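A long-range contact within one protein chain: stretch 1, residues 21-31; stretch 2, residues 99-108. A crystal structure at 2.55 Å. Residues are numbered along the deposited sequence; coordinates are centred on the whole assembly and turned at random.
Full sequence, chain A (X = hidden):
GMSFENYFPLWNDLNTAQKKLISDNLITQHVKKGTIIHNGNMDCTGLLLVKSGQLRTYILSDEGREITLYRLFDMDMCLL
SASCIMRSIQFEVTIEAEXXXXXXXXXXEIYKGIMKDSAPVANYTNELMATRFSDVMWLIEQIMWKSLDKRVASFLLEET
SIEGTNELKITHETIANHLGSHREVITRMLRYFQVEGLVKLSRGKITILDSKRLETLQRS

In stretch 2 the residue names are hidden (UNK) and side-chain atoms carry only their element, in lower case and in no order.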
# COMPACT_ATOMS: atom_id res chain seq x y z
N LEU A 21 31.43 -8.77 2.20
CA LEU A 21 30.50 -9.75 1.64
C LEU A 21 29.64 -9.15 0.52
O LEU A 21 29.41 -9.82 -0.49
CB LEU A 21 29.60 -10.35 2.73
CG LEU A 21 28.72 -11.55 2.35
CD1 LEU A 21 29.57 -12.75 1.96
CD2 LEU A 21 27.82 -11.93 3.52
N ILE A 22 29.20 -7.91 0.71
CA ILE A 22 28.40 -7.19 -0.30
C ILE A 22 29.29 -6.78 -1.48
O ILE A 22 28.93 -7.03 -2.63
CB ILE A 22 27.70 -5.93 0.30
CG1 ILE A 22 26.67 -6.33 1.36
CG2 ILE A 22 27.01 -5.12 -0.80
CD1 ILE A 22 26.08 -5.16 2.11
N SER A 23 30.43 -6.16 -1.17
CA SER A 23 31.39 -5.69 -2.18
C SER A 23 31.87 -6.79 -3.12
O SER A 23 31.87 -6.60 -4.33
CB SER A 23 32.60 -5.03 -1.49
OG SER A 23 33.55 -4.54 -2.41
N ASP A 24 32.23 -7.94 -2.57
CA ASP A 24 32.71 -9.08 -3.38
C ASP A 24 31.63 -9.83 -4.14
O ASP A 24 31.96 -10.63 -5.03
CB ASP A 24 33.51 -10.04 -2.51
CG ASP A 24 34.81 -9.44 -1.98
OD1 ASP A 24 35.22 -8.35 -2.44
OD2 ASP A 24 35.45 -10.06 -1.10
N ASN A 25 30.36 -9.61 -3.80
CA ASN A 25 29.21 -10.22 -4.50
C ASN A 25 28.31 -9.23 -5.26
O ASN A 25 27.22 -9.61 -5.69
CB ASN A 25 28.42 -11.07 -3.51
CG ASN A 25 29.22 -12.26 -3.00
OD1 ASN A 25 29.48 -12.38 -1.81
ND2 ASN A 25 29.63 -13.14 -3.92
N LEU A 26 28.75 -7.97 -5.44
CA LEU A 26 28.03 -7.00 -6.26
C LEU A 26 28.07 -7.44 -7.72
O LEU A 26 29.14 -7.75 -8.24
CB LEU A 26 28.64 -5.58 -6.20
CG LEU A 26 28.28 -4.59 -5.10
CD1 LEU A 26 28.91 -3.24 -5.47
CD2 LEU A 26 26.77 -4.43 -4.95
N ILE A 27 26.90 -7.45 -8.36
CA ILE A 27 26.76 -7.76 -9.77
C ILE A 27 26.45 -6.43 -10.44
O ILE A 27 25.47 -5.79 -10.07
CB ILE A 27 25.60 -8.76 -10.06
CG1 ILE A 27 25.73 -10.03 -9.22
CG2 ILE A 27 25.58 -9.11 -11.55
CD1 ILE A 27 24.55 -10.98 -9.36
N THR A 28 27.31 -5.98 -11.36
CA THR A 28 27.08 -4.76 -12.15
C THR A 28 26.27 -5.18 -13.37
O THR A 28 26.53 -6.23 -13.96
CB THR A 28 28.41 -4.10 -12.59
OG1 THR A 28 29.13 -3.66 -11.43
CG2 THR A 28 28.15 -2.89 -13.52
N GLN A 29 25.31 -4.34 -13.77
CA GLN A 29 24.41 -4.66 -14.87
C GLN A 29 23.88 -3.41 -15.56
O GLN A 29 23.36 -2.53 -14.88
CB GLN A 29 23.23 -5.46 -14.30
CG GLN A 29 22.24 -6.02 -15.32
CD GLN A 29 21.03 -6.71 -14.67
OE1 GLN A 29 20.54 -7.72 -15.18
NE2 GLN A 29 20.53 -6.17 -13.57
N HIS A 30 24.06 -3.33 -16.88
CA HIS A 30 23.49 -2.27 -17.71
C HIS A 30 22.21 -2.90 -18.28
O HIS A 30 22.28 -3.94 -18.93
CB HIS A 30 24.43 -1.81 -18.83
CG HIS A 30 23.84 -0.75 -19.73
ND1 HIS A 30 23.66 0.56 -19.33
CD2 HIS A 30 23.38 -0.82 -21.00
CE1 HIS A 30 23.11 1.25 -20.31
NE2 HIS A 30 22.94 0.44 -21.34
N VAL A 31 21.07 -2.26 -18.03
CA VAL A 31 19.75 -2.74 -18.45
C VAL A 31 19.17 -1.77 -19.48
O VAL A 31 19.04 -0.59 -19.18
CB VAL A 31 18.79 -2.82 -17.22
CG1 VAL A 31 17.47 -3.45 -17.60
CG2 VAL A 31 19.43 -3.62 -16.10
N UNK A 99 14.13 3.80 -18.85
CA UNK A 99 15.26 4.34 -19.60
C UNK A 99 16.39 3.35 -19.39
O UNK A 99 16.26 2.47 -18.52
c UNK A 99 15.04 8.14 -18.81
c UNK A 99 14.08 9.24 -19.21
c UNK A 99 14.56 6.77 -19.29
n UNK A 99 12.81 9.14 -18.48
c UNK A 99 15.65 5.72 -19.08
N UNK A 100 17.46 3.45 -20.19
CA UNK A 100 18.64 2.58 -20.03
C UNK A 100 19.18 2.82 -18.63
O UNK A 100 19.43 3.98 -18.29
o UNK A 100 18.26 1.91 -22.70
o UNK A 100 20.24 2.62 -23.34
c UNK A 100 19.73 2.88 -21.06
c UNK A 100 19.37 2.43 -22.46
N UNK A 101 19.35 1.76 -17.85
CA UNK A 101 19.74 1.89 -16.44
C UNK A 101 20.97 1.07 -16.03
O UNK A 101 21.09 -0.10 -16.40
c UNK A 101 18.85 1.83 -14.07
c UNK A 101 18.54 1.53 -15.54
o UNK A 101 17.40 2.29 -15.95
N UNK A 102 21.86 1.72 -15.28
CA UNK A 102 23.04 1.08 -14.69
C UNK A 102 22.69 0.76 -13.24
O UNK A 102 22.44 1.67 -12.45
o UNK A 102 25.01 3.43 -16.49
c UNK A 102 24.74 2.25 -16.14
o UNK A 102 24.89 1.27 -16.90
c UNK A 102 24.26 2.02 -14.74
N UNK A 103 22.68 -0.54 -12.92
CA UNK A 103 22.34 -1.06 -11.60
C UNK A 103 23.48 -1.85 -10.98
O UNK A 103 24.37 -2.35 -11.67
c UNK A 103 19.76 -1.71 -12.18
c UNK A 103 19.77 -1.26 -13.62
c UNK A 103 21.16 -2.06 -11.69
c UNK A 103 18.89 -2.95 -12.05
N UNK A 104 23.43 -1.93 -9.65
CA UNK A 104 24.22 -2.85 -8.86
C UNK A 104 23.16 -3.74 -8.22
O UNK A 104 22.09 -3.25 -7.84
c UNK A 104 26.37 -0.02 -8.06
n UNK A 104 28.22 -0.93 -8.92
c UNK A 104 26.09 2.35 -7.65
c UNK A 104 27.66 0.26 -8.55
c UNK A 104 27.32 -1.94 -8.67
c UNK A 104 26.17 -1.43 -8.16
c UNK A 104 25.57 1.05 -7.60
c UNK A 104 27.39 2.59 -8.15
c UNK A 104 25.00 -2.18 -7.74
c UNK A 104 28.18 1.57 -8.60
N UNK A 105 23.45 -5.04 -8.13
CA UNK A 105 22.56 -6.00 -7.49
C UNK A 105 23.29 -6.63 -6.28
O UNK A 105 24.41 -7.10 -6.42
c UNK A 105 21.06 -7.63 -10.73
c UNK A 105 22.10 -7.13 -8.43
c UNK A 105 21.00 -7.96 -7.75
c UNK A 105 21.61 -6.57 -9.78
N UNK A 106 22.67 -6.56 -5.11
CA UNK A 106 23.16 -7.23 -3.91
C UNK A 106 22.31 -8.50 -3.90
O UNK A 106 21.09 -8.39 -3.75
c UNK A 106 23.23 -4.17 -1.47
c UNK A 106 23.40 -7.20 -1.38
c UNK A 106 22.90 -6.42 -2.61
c UNK A 106 23.56 -5.04 -2.67
N UNK A 107 22.91 -9.70 -4.11
CA UNK A 107 22.13 -10.96 -4.08
C UNK A 107 21.25 -11.12 -2.83
O UNK A 107 21.67 -10.74 -1.74
c UNK A 107 23.23 -12.04 -4.12
c UNK A 107 24.32 -11.41 -4.88
c UNK A 107 24.32 -9.97 -4.43
N UNK A 108 20.03 -11.65 -3.03
CA UNK A 108 19.02 -11.79 -1.97
C UNK A 108 19.48 -12.62 -0.78
O UNK A 108 19.32 -12.20 0.36
c UNK A 108 17.73 -12.36 -2.54
O HOH W 1 22.23 0.74 -24.10

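Position 99 carries four carbons in an unbranched row ending in nitrogen; its CA-to-CB bond points away from stretch 1, and the side chain stays clear of it. This is Lys-99.

Position 100 has two carbons, the second bearing two oxygens, a short carboxylate whose first carbon lies against the ring of His-30: Asp-100. Its CB lies 3.8 Å from His-30 CE1, and a water bridges the pair, donating to Asp-100 OD2 (2.8 Å from the water oxygen) and lying 2.9 Å from His-30 NE2.

At position 101 one carbon carries an oxygen and a carbon, and the backbone pairs with Val-31; the branched pattern is that of Thr-101. Its OG1 donates to Lys-99 O at 2.8 Å, while Val-31 N to Thr-101 O and Thr-101 N to Val-31 O are both 2.7 Å.

Position 102 again shows two carbons ending in two oxygens. One oxygen accepts from the imidazole of His-30, near the ring plane and at its edge; with a second short carboxylate, this is Asp-102. The hydrogen bond from His-30 ND1 to Asp-102 OD1 is 2.8 Å, with an angle of 160° at the hydrogen.

Position 103 has four carbons forked at the second, and they pack on Val-31, hence Leu-103. Its CD1 lies 3.4 Å from Val-31 CG2.

Position 104 has fused five- and six-membered rings holding eight carbons and one nitrogen, hung on one carbon and touching Leu-26 and Thr-28: Trp-104. Leu-26 CD1 sits 4.2 Å from the centroid of its five-membered ring, 30° off the normal, an off-centre CH-pi contact.

Position 105 has four carbons forked at the first, with one arm two carbons long, and meets Ile-27 and Gln-29: Ile-105. Its CB is 4.2 Å from Ile-27 CB, and its CD1 reaches within 3.2 Å of Gln-29 NE2.

The same branching recurs at position 106, against Ile-22 and Leu-26: Ile-106, whose CG1 lies 3.9 Å from Ile-22 CG2 and 4.0 Å from Leu-26 CD2.

Position 107 has three carbons that close onto the backbone nitrogen, as only proline does, and abut Asn-25. Pro-107 CD approaches Asn-25 O at 3.2 Å, and Pro-107 sits at the N-cap position, right before a helix.

Position 108, with a single carbon out of reach of stretch 1, is Ala-108.

The contact is an antiparallel strand pair, axes 157° apart. Backbone hydrogen bonds couple Ile-27 with Ile-105, Gln-29 with Leu-103 and Val-31 with Thr-101, whose side chains share one face; Gln-29 N to Leu-103 O, at 3.0 Å, is typical. Thr-28, His-30, Asp-102 and Trp-104 occupy the other, where the histidine–carboxylate hydrogen bond adds a polar link. Beyond the strand pairing, Ile-22 and Leu-26 extend the apolar packing.

Stretch 2, residues 99-108: KDTDLWIIPA
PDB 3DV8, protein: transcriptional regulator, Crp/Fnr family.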